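Local coordinates for protein SYE1 (Shewanella oneidensis, PDB 4AWS) that binds FMN and probably acts as an NAD(P)H-dependent flavin oxidoreductase that reduces carbon-carbon double bonds, at residues 26-31 and 348-353; 45-50 and 356-361; 52-57 and 93-98; 236-241 and 274-279. The protein carries 1 engineered substitution. All coordinates share one frame; numbering follows the deposited sequence. Where two conformers were deposited one is given.

Interaction 1. Residues 26-31 and 348-353. With FMN (flavin mononucleotide), chain B.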
# COMPACT_ATOMS: atom_id res chain seq x y z
N THR A 26 2.08 -6.51 -4.13
CA THR A 26 3.45 -6.83 -4.59
C THR A 26 3.46 -8.15 -5.35
O THR A 26 3.03 -9.17 -4.83
CB THR A 26 4.32 -6.94 -3.32
OG1 THR A 26 4.53 -5.65 -2.76
CG2 THR A 26 5.71 -7.53 -3.59
N ARG A 27 4.00 -8.09 -6.56
CA ARG A 27 4.14 -9.29 -7.41
C ARG A 27 5.58 -9.59 -7.76
O ARG A 27 5.88 -10.67 -8.32
CB ARG A 27 3.30 -9.19 -8.68
CG ARG A 27 1.83 -8.83 -8.43
CD ARG A 27 1.10 -9.75 -7.43
NE ARG A 27 1.18 -11.14 -7.87
CZ ARG A 27 0.39 -11.69 -8.80
NH1 ARG A 27 -0.59 -11.01 -9.33
NH2 ARG A 27 0.61 -12.94 -9.18
N SER A 28 6.51 -8.69 -7.46
CA SER A 28 7.95 -8.92 -7.69
C SER A 28 8.22 -9.39 -9.10
O SER A 28 8.94 -10.37 -9.33
CB SER A 28 8.49 -9.84 -6.61
OG SER A 28 8.49 -9.19 -5.35
N ARG A 29 7.70 -8.63 -10.07
CA ARG A 29 7.86 -8.91 -11.50
C ARG A 29 8.71 -7.86 -12.18
O ARG A 29 8.80 -7.85 -13.44
CB ARG A 29 6.50 -9.00 -12.21
CG ARG A 29 5.52 -10.04 -11.68
CD ARG A 29 6.09 -11.42 -11.80
NE ARG A 29 5.16 -12.54 -12.01
CZ ARG A 29 4.47 -13.19 -11.08
NH1 ARG A 29 4.41 -12.74 -9.84
NH2 ARG A 29 3.78 -14.27 -11.43
N ALA A 30 9.32 -6.93 -11.46
CA ALA A 30 10.02 -5.82 -12.13
C ALA A 30 11.26 -6.32 -12.89
O ALA A 30 11.96 -7.24 -12.46
CB ALA A 30 10.39 -4.75 -11.13
N SER A 31 11.50 -5.66 -14.01
CA SER A 31 12.62 -6.05 -14.87
C SER A 31 13.96 -5.74 -14.18
O SER A 31 14.12 -4.74 -13.49
CB SER A 31 12.54 -5.34 -16.20
OG SER A 31 11.42 -5.73 -16.89
N THR A 348 2.98 -18.62 -7.38
CA THR A 348 3.24 -17.65 -8.42
C THR A 348 2.88 -16.24 -8.02
O THR A 348 2.81 -15.33 -8.85
CB THR A 348 2.61 -18.06 -9.78
OG1 THR A 348 1.22 -18.25 -9.52
CG2 THR A 348 3.23 -19.33 -10.35
N LEU A 349 2.72 -16.00 -6.73
CA LEU A 349 2.49 -14.63 -6.26
C LEU A 349 3.69 -13.74 -6.54
O LEU A 349 3.49 -12.57 -6.96
CB LEU A 349 2.18 -14.62 -4.78
CG LEU A 349 0.78 -15.12 -4.44
CD1 LEU A 349 0.63 -15.23 -2.94
CD2 LEU A 349 -0.30 -14.24 -5.03
N PHE A 350 4.90 -14.22 -6.33
CA PHE A 350 6.09 -13.42 -6.33
C PHE A 350 7.12 -13.97 -7.31
O PHE A 350 7.48 -15.16 -7.26
CB PHE A 350 6.74 -13.38 -4.94
CG PHE A 350 5.79 -12.94 -3.86
CD1 PHE A 350 5.22 -11.70 -3.85
CD2 PHE A 350 5.41 -13.84 -2.87
CE1 PHE A 350 4.36 -11.33 -2.87
CE2 PHE A 350 4.48 -13.49 -1.91
CZ PHE A 350 4.00 -12.22 -1.87
N GLY A 351 7.71 -13.09 -8.11
CA GLY A 351 8.76 -13.49 -9.04
C GLY A 351 8.21 -14.23 -10.24
O GLY A 351 7.02 -14.40 -10.43
N GLY A 352 9.11 -14.70 -11.06
CA GLY A 352 8.71 -15.32 -12.31
C GLY A 352 8.23 -14.35 -13.35
O GLY A 352 8.67 -13.16 -13.44
N GLY A 353 7.34 -14.77 -14.19
CA GLY A 353 6.93 -14.06 -15.38
C GLY A 353 5.42 -14.00 -15.47
O GLY A 353 4.69 -13.80 -14.50
N1 FMN B . -0.41 -4.31 0.88
C2 FMN B . 0.24 -3.15 0.69
O2 FMN B . -0.11 -2.09 1.27
N3 FMN B . 1.26 -3.08 -0.23
C4 FMN B . 1.70 -4.15 -0.99
O4 FMN B . 2.59 -3.97 -1.85
C4A FMN B . 1.09 -5.39 -0.69
N5 FMN B . 1.49 -6.51 -1.37
C5A FMN B . 0.73 -7.65 -1.23
C6 FMN B . 1.01 -8.76 -1.99
C7 FMN B . 0.23 -9.92 -1.97
C7M FMN B . 0.54 -11.04 -2.94
C8 FMN B . -0.86 -9.97 -1.11
C8M FMN B . -1.74 -11.14 -1.08
C9 FMN B . -1.17 -8.85 -0.32
C9A FMN B . -0.38 -7.69 -0.35
N10 FMN B . -0.72 -6.54 0.37
C10 FMN B . -0.01 -5.37 0.21
C1' FMN B . -1.97 -6.55 1.19
C2' FMN B . -3.20 -6.36 0.35
O2' FMN B . -3.29 -5.05 -0.21
C3' FMN B . -4.49 -6.58 1.15
O3' FMN B . -4.64 -5.56 2.14
C4' FMN B . -4.62 -7.93 1.82
O4' FMN B . -4.24 -8.99 0.92
C5' FMN B . -5.98 -8.17 2.44
O5' FMN B . -7.01 -8.16 1.45
P FMN B . -7.59 -9.58 0.87
O1P FMN B . -6.49 -10.20 0.06
O2P FMN B . -7.97 -10.44 2.08
O3P FMN B . -8.78 -9.14 0.02
O HOH W 1 10.55 -11.49 -11.52
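Thr26 stands between the flavin and Phe350. Its OG1 lies anti to the carbonyl carbon (chi1 -72°) and donates to FMN O4 at 2.7 Å, while CG2 meets the Phe350 ring at CE1, 4.1 Å away. The same ring carbon comes within 3.2 Å of Thr26 O, a buried carbonyl oxygen for which the model offers no hydrogen-bond partner. Phe350 CZ and Leu349 CD2 also bear on the flavin methyl C7M. Next comes Arg27, whose chain bends at chi2 and chi3, bringing NE onto an in-plane lone pair of Leu349 O (2.9 Å). Its NH2 is shared between Thr348 O and Gly356 O. The carbonyl of Arg27 accepts Gly351 N and Arg29 NH1 together. In the TIM-barrel fold, this joins the loop after the first barrel strand, 20-22, to the C-terminal tail beyond helix 331-337. Ser28 turns its OG to Ala69 O, and its carbonyl shares a bridging water with Gly352 O. Gly351 and Gly352 adopt positive phi, a backbone shape that glycine takes most readily. Arg29 bonds two carbonyls in pairs: NE and NH2 close side-on upon Gly353 O (NE at 2.8 Å), and NH1 and NH2 close end-on upon Thr348 O (NH2 at 3.0 Å). All four bonds lie near the guanidinium plane, which holds that flat group against rotation.

Interaction 2. Residues 45-50 and 356-361. With BOG (octyl beta-D-glucopyranoside), chain E.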
# COMPACT_ATOMS: atom_id res chain seq x y z
N TYR A 45 -2.20 -4.98 -14.94
CA TYR A 45 -3.04 -3.94 -14.38
C TYR A 45 -4.17 -3.61 -15.32
O TYR A 45 -5.32 -3.41 -14.86
CB TYR A 45 -2.22 -2.74 -14.03
CG TYR A 45 -1.38 -2.84 -12.77
CD1 TYR A 45 -1.99 -2.84 -11.51
CD2 TYR A 45 -0.01 -2.88 -12.82
CE1 TYR A 45 -1.25 -2.90 -10.36
CE2 TYR A 45 0.75 -2.94 -11.65
CZ TYR A 45 0.12 -2.95 -10.43
OH TYR A 45 0.85 -2.96 -9.25
N ALA A 46 -3.92 -3.52 -16.63
CA ALA A 46 -5.00 -3.17 -17.56
C ALA A 46 -6.08 -4.24 -17.57
O ALA A 46 -7.26 -3.89 -17.77
CB ALA A 46 -4.40 -2.96 -18.95
N GLN A 47 -5.73 -5.50 -17.37
CA GLN A 47 -6.72 -6.55 -17.26
C GLN A 47 -7.70 -6.36 -16.09
O GLN A 47 -8.77 -6.93 -16.11
CB GLN A 47 -6.05 -7.89 -17.04
CG GLN A 47 -5.37 -8.50 -18.28
CD GLN A 47 -4.70 -9.81 -18.03
OE1 GLN A 47 -4.36 -10.55 -19.03
NE2 GLN A 47 -4.43 -10.16 -16.88
N ARG A 48 -7.30 -5.58 -15.10
CA ARG A 48 -8.03 -5.39 -13.85
C ARG A 48 -8.66 -4.00 -13.76
O ARG A 48 -9.18 -3.59 -12.71
CB ARG A 48 -7.11 -5.71 -12.69
CG ARG A 48 -6.84 -7.21 -12.62
CD ARG A 48 -5.59 -7.65 -11.87
NE ARG A 48 -5.47 -9.10 -11.90
CZ ARG A 48 -5.17 -9.81 -12.97
NH1 ARG A 48 -4.75 -9.24 -14.02
NH2 ARG A 48 -5.29 -11.14 -12.94
N ALA A 49 -8.66 -3.27 -14.88
CA ALA A 49 -9.10 -1.87 -14.91
C ALA A 49 -10.60 -1.66 -14.87
O ALA A 49 -11.06 -0.52 -14.94
CB ALA A 49 -8.45 -1.16 -16.11
N SER A 50 -11.39 -2.72 -14.70
CA SER A 50 -12.79 -2.56 -14.34
C SER A 50 -12.98 -2.22 -12.88
O SER A 50 -14.10 -1.87 -12.48
CB SER A 50 -13.62 -3.75 -14.77
OG SER A 50 -13.28 -4.88 -14.02
N GLY A 356 0.78 -17.09 -13.78
CA GLY A 356 0.25 -16.66 -12.52
C GLY A 356 0.15 -15.17 -12.36
O GLY A 356 -0.07 -14.71 -11.22
N LEU A 357 0.28 -14.41 -13.44
CA LEU A 357 0.18 -12.97 -13.44
C LEU A 357 -0.92 -12.53 -14.40
O LEU A 357 -1.93 -11.97 -14.01
CB LEU A 357 1.51 -12.29 -13.75
CG LEU A 357 1.48 -10.78 -13.65
CD1 LEU A 357 1.50 -10.29 -12.19
CD2 LEU A 357 2.63 -10.16 -14.45
N THR A 358 -0.72 -12.81 -15.70
CA THR A 358 -1.60 -12.35 -16.76
C THR A 358 -2.43 -13.45 -17.41
O THR A 358 -3.17 -13.18 -18.35
CB THR A 358 -0.81 -11.61 -17.87
OG1 THR A 358 0.16 -12.54 -18.36
CG2 THR A 358 -0.14 -10.38 -17.33
N ASP A 359 -2.31 -14.67 -16.94
CA ASP A 359 -2.96 -15.80 -17.58
C ASP A 359 -4.08 -16.37 -16.75
O ASP A 359 -4.56 -17.47 -17.05
CB ASP A 359 -1.94 -16.88 -17.97
CG ASP A 359 -1.22 -17.56 -16.84
OD1 ASP A 359 -1.39 -17.10 -15.69
OD2 ASP A 359 -0.42 -18.46 -17.10
N TYR A 360 -4.61 -15.66 -15.74
CA TYR A 360 -5.88 -15.99 -15.15
C TYR A 360 -6.98 -15.51 -16.07
O TYR A 360 -7.04 -14.30 -16.38
CB TYR A 360 -6.03 -15.36 -13.78
CG TYR A 360 -5.18 -15.90 -12.68
CD1 TYR A 360 -5.57 -17.02 -11.96
CD2 TYR A 360 -4.00 -15.27 -12.29
CE1 TYR A 360 -4.83 -17.52 -10.90
CE2 TYR A 360 -3.25 -15.77 -11.25
CZ TYR A 360 -3.65 -16.88 -10.55
OH TYR A 360 -2.95 -17.37 -9.48
N PRO A 361 -7.85 -16.38 -16.56
CA PRO A 361 -8.85 -15.90 -17.55
C PRO A 361 -10.00 -15.15 -16.94
O PRO A 361 -10.31 -15.24 -15.75
CB PRO A 361 -9.34 -17.19 -18.20
CG PRO A 361 -9.13 -18.20 -17.18
CD PRO A 361 -7.89 -17.81 -16.40
C1 BOG E . -7.73 -6.75 -21.77
O1 BOG E . -6.43 -6.46 -22.32
C2 BOG E . -8.67 -6.75 -22.98
O2 BOG E . -8.73 -5.48 -23.63
C3 BOG E . -10.07 -7.22 -22.53
O3 BOG E . -10.93 -7.26 -23.67
C4 BOG E . -9.86 -8.65 -22.04
O4 BOG E . -11.06 -9.37 -21.82
C5 BOG E . -8.89 -8.61 -20.86
O5 BOG E . -7.62 -8.10 -21.27
C6 BOG E . -8.66 -10.12 -20.56
O6 BOG E . -8.20 -10.17 -19.24
C1' BOG E . -5.63 -6.00 -21.22
C2' BOG E . -4.27 -5.60 -21.78
C3' BOG E . -4.26 -4.33 -22.57
C4' BOG E . -2.97 -4.17 -23.41
C5' BOG E . -1.86 -3.71 -22.49
C6' BOG E . -0.53 -3.65 -23.26
C7' BOG E . 0.56 -3.14 -22.31
C8' BOG E . 1.94 -3.04 -22.98
O HOH W 2 -4.95 -12.59 -15.52
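Gln47 and Arg48 both leave the backbone with CG anti to the carbonyl carbon (chi1 -74° and -71°) and run out extended, Gln47 to its amide and Arg48 to NE, so that their polar ends arrive side by side at the loop 356-361. The Gln47 amide lies against the backbone of Thr358, with CD 3.7 Å from Thr358 O. Further back, its CG is 3.4 Å from O6 of the bound octyl glucoside, a detergent whose alkyl chain also touches Ala46 CB. Cut back to an alanine, Gln47 would lose its amide, which would probably leave a gap between the Thr358 carbonyl and the glucoside head. Toward the tail, the Arg48 guanidinium acts through water: NH2 donates at 3.0 Å to a water near the guanidinium plane, which in turn donates to Tyr360 O at 2.8 Å and weakly to Leu357 O. Direct approach is looser, Arg48 NH2 lying 3.6 Å from Leu357 O. The guanidinium is itself held by carbonyls outside the two segments: NE and NH2 donate to Phe325 O and Ile326 O, and NH1 to Tyr44 O. A type I turn from Ala46 to Ala49, continuing from helix 39-46, presents both residues. Across from it, Asp359 OD1 accepts Gly356 N on its syn side, closing the loop on itself, and Thr358 OG1 and Tyr360 OH bond to Glu354 and Val345. The tail is thus met mainly through its backbone carbonyls, and the arginine charge is probably offset, at least in part, by the carbonyl dipoles and the water.

Interaction 3. Residues 52-57 and 93-98. With BOG (octyl beta-D-glucopyranoside), chain E.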
# COMPACT_ATOMS: atom_id res chain seq x y z
N GLY A 52 -12.90 0.32 -9.78
CA GLY A 52 -13.08 1.76 -9.68
C GLY A 52 -11.75 2.49 -9.51
O GLY A 52 -11.55 3.57 -10.08
N LEU A 53 -10.86 1.92 -8.74
CA LEU A 53 -9.55 2.47 -8.46
C LEU A 53 -8.56 1.31 -8.38
O LEU A 53 -8.85 0.33 -7.71
CB LEU A 53 -9.55 3.21 -7.12
CG LEU A 53 -8.20 3.73 -6.58
CD1 LEU A 53 -7.62 4.82 -7.48
CD2 LEU A 53 -8.36 4.21 -5.16
N ILE A 54 -7.40 1.46 -9.00
CA ILE A 54 -6.25 0.60 -8.78
C ILE A 54 -5.24 1.35 -7.94
O ILE A 54 -4.92 2.50 -8.26
CB ILE A 54 -5.60 0.16 -10.10
CG1 ILE A 54 -6.59 -0.72 -10.90
CG2 ILE A 54 -4.27 -0.55 -9.87
CD1 ILE A 54 -6.10 -1.07 -12.31
N VAL A 55 -4.73 0.71 -6.92
CA VAL A 55 -3.56 1.18 -6.19
C VAL A 55 -2.42 0.23 -6.55
O VAL A 55 -2.55 -0.99 -6.42
CB VAL A 55 -3.77 1.22 -4.68
CG1 VAL A 55 -2.59 1.94 -4.03
CG2 VAL A 55 -5.07 1.90 -4.32
N SER A 56 -1.31 0.77 -7.06
CA SER A 56 -0.20 -0.07 -7.43
C SER A 56 0.33 -0.82 -6.22
O SER A 56 0.24 -0.40 -5.07
CB SER A 56 0.95 0.76 -8.02
OG SER A 56 1.76 1.38 -7.03
N GLU A 57 1.00 -1.94 -6.51
CA GLU A 57 1.93 -2.56 -5.58
C GLU A 57 2.86 -1.49 -5.02
O GLU A 57 3.20 -0.51 -5.67
CB GLU A 57 2.72 -3.64 -6.30
CG GLU A 57 3.64 -3.20 -7.43
CD GLU A 57 3.75 -4.38 -8.41
OE1 GLU A 57 4.41 -5.41 -8.12
OE2 GLU A 57 3.14 -4.31 -9.50
N LYS A 93 -8.04 1.90 -20.62
CA LYS A 93 -9.22 1.14 -20.23
C LYS A 93 -10.22 1.92 -19.42
O LYS A 93 -11.33 1.52 -19.07
CB LYS A 93 -8.81 -0.07 -19.43
CG LYS A 93 -7.91 -1.08 -20.01
CD LYS A 93 -8.37 -1.57 -21.35
CE LYS A 93 -7.57 -2.81 -21.72
NZ LYS A 93 -8.00 -3.16 -23.11
N GLY A 94 -9.85 3.13 -19.05
CA GLY A 94 -10.83 3.85 -18.26
C GLY A 94 -10.73 3.45 -16.80
O GLY A 94 -11.53 2.66 -16.34
N CYS A 95 -9.75 3.95 -16.11
CA CYS A 95 -9.63 3.56 -14.72
C CYS A 95 -8.68 4.59 -14.11
O CYS A 95 -7.88 5.15 -14.83
CB CYS A 95 -9.14 2.14 -14.52
SG CYS A 95 -9.06 1.55 -12.82
N ALA A 96 -8.75 4.83 -12.84
CA ALA A 96 -7.81 5.65 -12.10
C ALA A 96 -6.79 4.77 -11.41
O ALA A 96 -7.13 3.66 -10.96
CB ALA A 96 -8.52 6.46 -11.01
N ILE A 97 -5.57 5.26 -11.31
CA ILE A 97 -4.49 4.47 -10.68
C ILE A 97 -3.63 5.38 -9.84
O ILE A 97 -3.16 6.44 -10.30
CB ILE A 97 -3.71 3.66 -11.71
CG1 ILE A 97 -2.65 2.78 -11.03
CG2 ILE A 97 -3.10 4.51 -12.84
CD1 ILE A 97 -2.03 1.73 -11.92
N PHE A 98 -3.41 4.95 -8.59
CA PHE A 98 -2.53 5.63 -7.66
C PHE A 98 -1.29 4.78 -7.44
O PHE A 98 -1.38 3.55 -7.43
CB PHE A 98 -3.22 5.87 -6.30
CG PHE A 98 -4.11 7.10 -6.21
CD1 PHE A 98 -4.89 7.55 -7.25
CD2 PHE A 98 -4.15 7.82 -5.00
CE1 PHE A 98 -5.69 8.68 -7.13
CE2 PHE A 98 -4.96 8.93 -4.87
CZ PHE A 98 -5.71 9.36 -5.91
C1 BOG E . -7.73 -6.75 -21.77
O1 BOG E . -6.43 -6.46 -22.32
C2 BOG E . -8.67 -6.75 -22.98
O2 BOG E . -8.73 -5.48 -23.63
C3 BOG E . -10.07 -7.22 -22.53
O3 BOG E . -10.93 -7.26 -23.67
C4 BOG E . -9.86 -8.65 -22.04
O4 BOG E . -11.06 -9.37 -21.82
C5 BOG E . -8.89 -8.61 -20.86
O5 BOG E . -7.62 -8.10 -21.27
C6 BOG E . -8.66 -10.12 -20.56
O6 BOG E . -8.20 -10.17 -19.24
C1' BOG E . -5.63 -6.00 -21.22
C2' BOG E . -4.27 -5.60 -21.78
C3' BOG E . -4.26 -4.33 -22.57
C4' BOG E . -2.97 -4.17 -23.41
C5' BOG E . -1.86 -3.71 -22.49
C6' BOG E . -0.53 -3.65 -23.26
C7' BOG E . 0.56 -3.14 -22.31
C8' BOG E . 1.94 -3.04 -22.98
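Ile54 and Ile97 face the same side of two neighbouring parallel strands, their side chains crossing obliquely. Ile97 carries CG1 anti to the backbone N (chi1 -176°), which swings CD1 over to within 3.8 Å of Ile54 CG2. The other branch of Ile54 goes the opposite way along the strand, and its CG1 lies 3.9 Å from Cys95 SG in the conformer given for that cysteine. With Ile54 shortened to an alanine, Ile97 CD1 and Cys95 SG would probably both lose their packing partner, opening a gap beside Tyr45. Leu53, Val55, Ala96 and Phe98 occupy the other sheet face. There the Leu53 side chain leans across to the next strand: with CG anti to N (chi1 174°), CD1 touches both Ala96 CB, at 4.0 Å, and Phe98 CD1, at 3.9 Å. Between the two layers, the backbones pair in the manner of parallel strands. Ile54 N donates to Ala96 O in a virtually straight bond (3.0 Å, 179°), Phe98 N returns to Ile54 O at 2.9 Å, and Ser56 N reaches Phe98 O at 2.8 Å. Strands 53-60 and 96-102 are the second and third of the TIM barrel, and helix 77-92 connects them in a beta-alpha-beta crossover. Ile97 packs on Thr87 and His91 of that helix and Ile54 on Tyr45 of helix 39-46, whereas Leu53, Ala96 and Phe98 meet Leu14 and Leu16 of strand 14-16. Strand 20-22 bonds to the far edge of 53-60 through Met22.

Interaction 4. Residues 236-241 and 274-279. With FMN (flavin mononucleotide), chain B.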
# COMPACT_ATOMS: atom_id res chain seq x y z
N PRO A 236 -4.32 -0.32 11.80
CA PRO A 236 -4.38 -0.09 13.27
C PRO A 236 -4.16 -1.31 14.11
O PRO A 236 -3.59 -1.18 15.21
CB PRO A 236 -5.82 0.46 13.43
CG PRO A 236 -6.14 1.10 12.13
CD PRO A 236 -5.49 0.16 11.08
N LEU A 237 -4.64 -2.49 13.66
CA LEU A 237 -4.73 -3.63 14.55
C LEU A 237 -3.92 -4.84 14.13
O LEU A 237 -3.67 -5.72 14.97
CB LEU A 237 -6.20 -4.06 14.75
CG LEU A 237 -7.07 -3.00 15.39
CD1 LEU A 237 -8.50 -3.54 15.48
CD2 LEU A 237 -6.62 -2.58 16.76
N THR A 238 -3.53 -4.98 12.88
CA THR A 238 -2.67 -6.08 12.49
C THR A 238 -1.26 -5.80 13.02
O THR A 238 -0.88 -4.67 13.27
CB THR A 238 -2.68 -6.30 10.98
OG1 THR A 238 -2.29 -5.06 10.36
CG2 THR A 238 -4.06 -6.71 10.48
N THR A 239 -0.54 -6.90 13.21
CA THR A 239 0.77 -6.88 13.83
C THR A 239 1.72 -7.87 13.19
O THR A 239 2.85 -8.07 13.69
CB THR A 239 0.67 -7.21 15.34
OG1 THR A 239 0.14 -8.55 15.46
CG2 THR A 239 -0.23 -6.24 16.11
N LEU A 240 1.39 -8.45 12.05
CA LEU A 240 2.14 -9.53 11.45
C LEU A 240 3.58 -9.19 11.18
O LEU A 240 4.47 -10.02 11.41
CB LEU A 240 1.42 -9.95 10.17
CG LEU A 240 2.01 -11.16 9.46
CD1 LEU A 240 1.89 -12.40 10.30
CD2 LEU A 240 1.32 -11.35 8.14
N ASN A 241 3.85 -8.01 10.68
CA ASN A 241 5.25 -7.59 10.39
C ASN A 241 5.96 -6.95 11.52
O ASN A 241 7.05 -6.44 11.34
CB ASN A 241 5.26 -6.75 9.10
CG ASN A 241 4.85 -7.51 7.86
OD1 ASN A 241 4.53 -6.85 6.82
ND2 ASN A 241 4.89 -8.82 7.83
N TRP A 274 -2.58 -11.07 5.37
CA TRP A 274 -2.40 -12.53 5.22
C TRP A 274 -3.46 -13.23 6.06
O TRP A 274 -4.66 -13.13 5.75
CB TRP A 274 -0.95 -12.96 5.43
CG TRP A 274 -0.10 -12.32 4.39
CD1 TRP A 274 0.63 -11.19 4.49
CD2 TRP A 274 0.11 -12.77 3.04
NE1 TRP A 274 1.27 -10.89 3.32
CE2 TRP A 274 0.96 -11.87 2.41
CE3 TRP A 274 -0.37 -13.84 2.31
CZ2 TRP A 274 1.37 -11.99 1.11
CZ3 TRP A 274 0.05 -13.99 0.99
CH2 TRP A 274 0.92 -13.05 0.43
N ASP A 275 -3.06 -13.94 7.11
CA ASP A 275 -4.08 -14.56 7.97
C ASP A 275 -4.12 -13.87 9.34
O ASP A 275 -4.76 -14.41 10.27
CB ASP A 275 -3.88 -16.05 8.15
CG ASP A 275 -4.25 -16.92 6.98
OD1 ASP A 275 -5.23 -16.71 6.25
OD2 ASP A 275 -3.52 -17.93 6.84
N ASP A 276 -3.57 -12.70 9.48
CA ASP A 276 -3.69 -11.85 10.66
C ASP A 276 -4.97 -11.02 10.48
O ASP A 276 -4.97 -10.02 9.79
CB ASP A 276 -2.49 -11.00 10.81
CG ASP A 276 -2.44 -10.09 12.03
OD1 ASP A 276 -3.36 -10.18 12.92
OD2 ASP A 276 -1.51 -9.26 12.13
N ALA A 277 -6.04 -11.48 11.12
CA ALA A 277 -7.38 -10.93 10.93
C ALA A 277 -7.97 -10.59 12.31
O ALA A 277 -8.89 -11.27 12.77
CB ALA A 277 -8.26 -11.91 10.16
N PRO A 278 -7.46 -9.56 12.95
CA PRO A 278 -7.90 -9.25 14.30
C PRO A 278 -9.33 -8.71 14.29
O PRO A 278 -9.75 -8.07 13.34
CB PRO A 278 -6.90 -8.19 14.75
CG PRO A 278 -6.41 -7.55 13.50
CD PRO A 278 -6.42 -8.63 12.45
N ASP A 279 -10.02 -8.89 15.40
CA ASP A 279 -11.33 -8.29 15.61
C ASP A 279 -11.21 -6.79 15.47
O ASP A 279 -10.40 -6.17 16.19
CB ASP A 279 -11.80 -8.67 17.04
CG ASP A 279 -13.07 -7.97 17.43
OD1 ASP A 279 -13.97 -7.91 16.57
OD2 ASP A 279 -13.19 -7.46 18.58
N1 FMN B . -0.41 -4.31 0.88
C2 FMN B . 0.24 -3.15 0.69
O2 FMN B . -0.11 -2.09 1.27
N3 FMN B . 1.26 -3.08 -0.23
C4 FMN B . 1.70 -4.15 -0.99
O4 FMN B . 2.59 -3.97 -1.85
C4A FMN B . 1.09 -5.39 -0.69
N5 FMN B . 1.49 -6.51 -1.37
C5A FMN B . 0.73 -7.65 -1.23
C6 FMN B . 1.01 -8.76 -1.99
C7 FMN B . 0.23 -9.92 -1.97
C7M FMN B . 0.54 -11.04 -2.94
C8 FMN B . -0.86 -9.97 -1.11
C8M FMN B . -1.74 -11.14 -1.08
C9 FMN B . -1.17 -8.85 -0.32
C9A FMN B . -0.38 -7.69 -0.35
N10 FMN B . -0.72 -6.54 0.37
C10 FMN B . -0.01 -5.37 0.21
C1' FMN B . -1.97 -6.55 1.19
C2' FMN B . -3.20 -6.36 0.35
O2' FMN B . -3.29 -5.05 -0.21
C3' FMN B . -4.49 -6.58 1.15
O3' FMN B . -4.64 -5.56 2.14
C4' FMN B . -4.62 -7.93 1.82
O4' FMN B . -4.24 -8.99 0.92
C5' FMN B . -5.98 -8.17 2.44
O5' FMN B . -7.01 -8.16 1.45
P FMN B . -7.59 -9.58 0.87
O1P FMN B . -6.49 -10.20 0.06
O2P FMN B . -7.97 -10.44 2.08
O3P FMN B . -8.78 -9.14 0.02
O HOH W 3 -2.76 -8.65 15.06
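Asp276 reaches across to the backbone of Thr239 with CG anti to its own N (chi1 -177°). With the carboxylate turned this way, OD2 receives Thr239 N on its syn lone pair at 2.8 Å, in a nearly straight bond (172°). The second oxygen, OD1, accepts a hydrogen bond from a water, 2.7 Å away, which also donates to Leu237 O. Thr239 holds OG1 between N and the carbonyl carbon (chi1 62°), a position from which it donates to the same water at 2.9 Å. The loop 236-241 thus engages both carboxylate oxygens, OD2 directly and OD1 through the water. On one side of this polar centre, Thr238 CG2 abuts Pro278 CD at 3.6 Å, and Leu237 CB lies against Pro278 CG at 3.7 Å. On the other, Leu240 extends CG away from its N and brings CD2 to Trp274 CD1 at 3.7 Å. That indole in turn sets a face of its six-membered ring over the dimethylbenzene end of FMN, with CH2 3.6 Å from C8M, and forms part of the flavin's surroundings. Trp274 O accepts a hydrogen bond from Arg323 NH2 and Asp275 forms a salt bridge with Arg301, both FMN-binding residues. The two loops follow barrel strands 230-234 and 266-270 and lead into helices 248-262 and 282-291; Leu237 rests on Pro248 at the start of the first helix.

From the N terminus, residues 26-31 open first and 45-50 second, and neither finds its partner until the C-terminal tail. Within them, interaction 3 closes a short loop, the crossover between the second and third barrel strands, and interaction 4 closes another, which holds helix 248-262 and the sixth strand and joins the loops after the fifth and sixth strands; the two are in series. The tail closes interaction 1 at 348-353 and interaction 2 at 356-361, so these long loops cross, and both enclose the shorter ones. Glu57 joins interaction 3 to Arg27 and Tyr45, while Phe350 meets Trp274, linking interactions 1 and 4 where both touch FMN. The tail is tied to the loops around the barrel's flavin site.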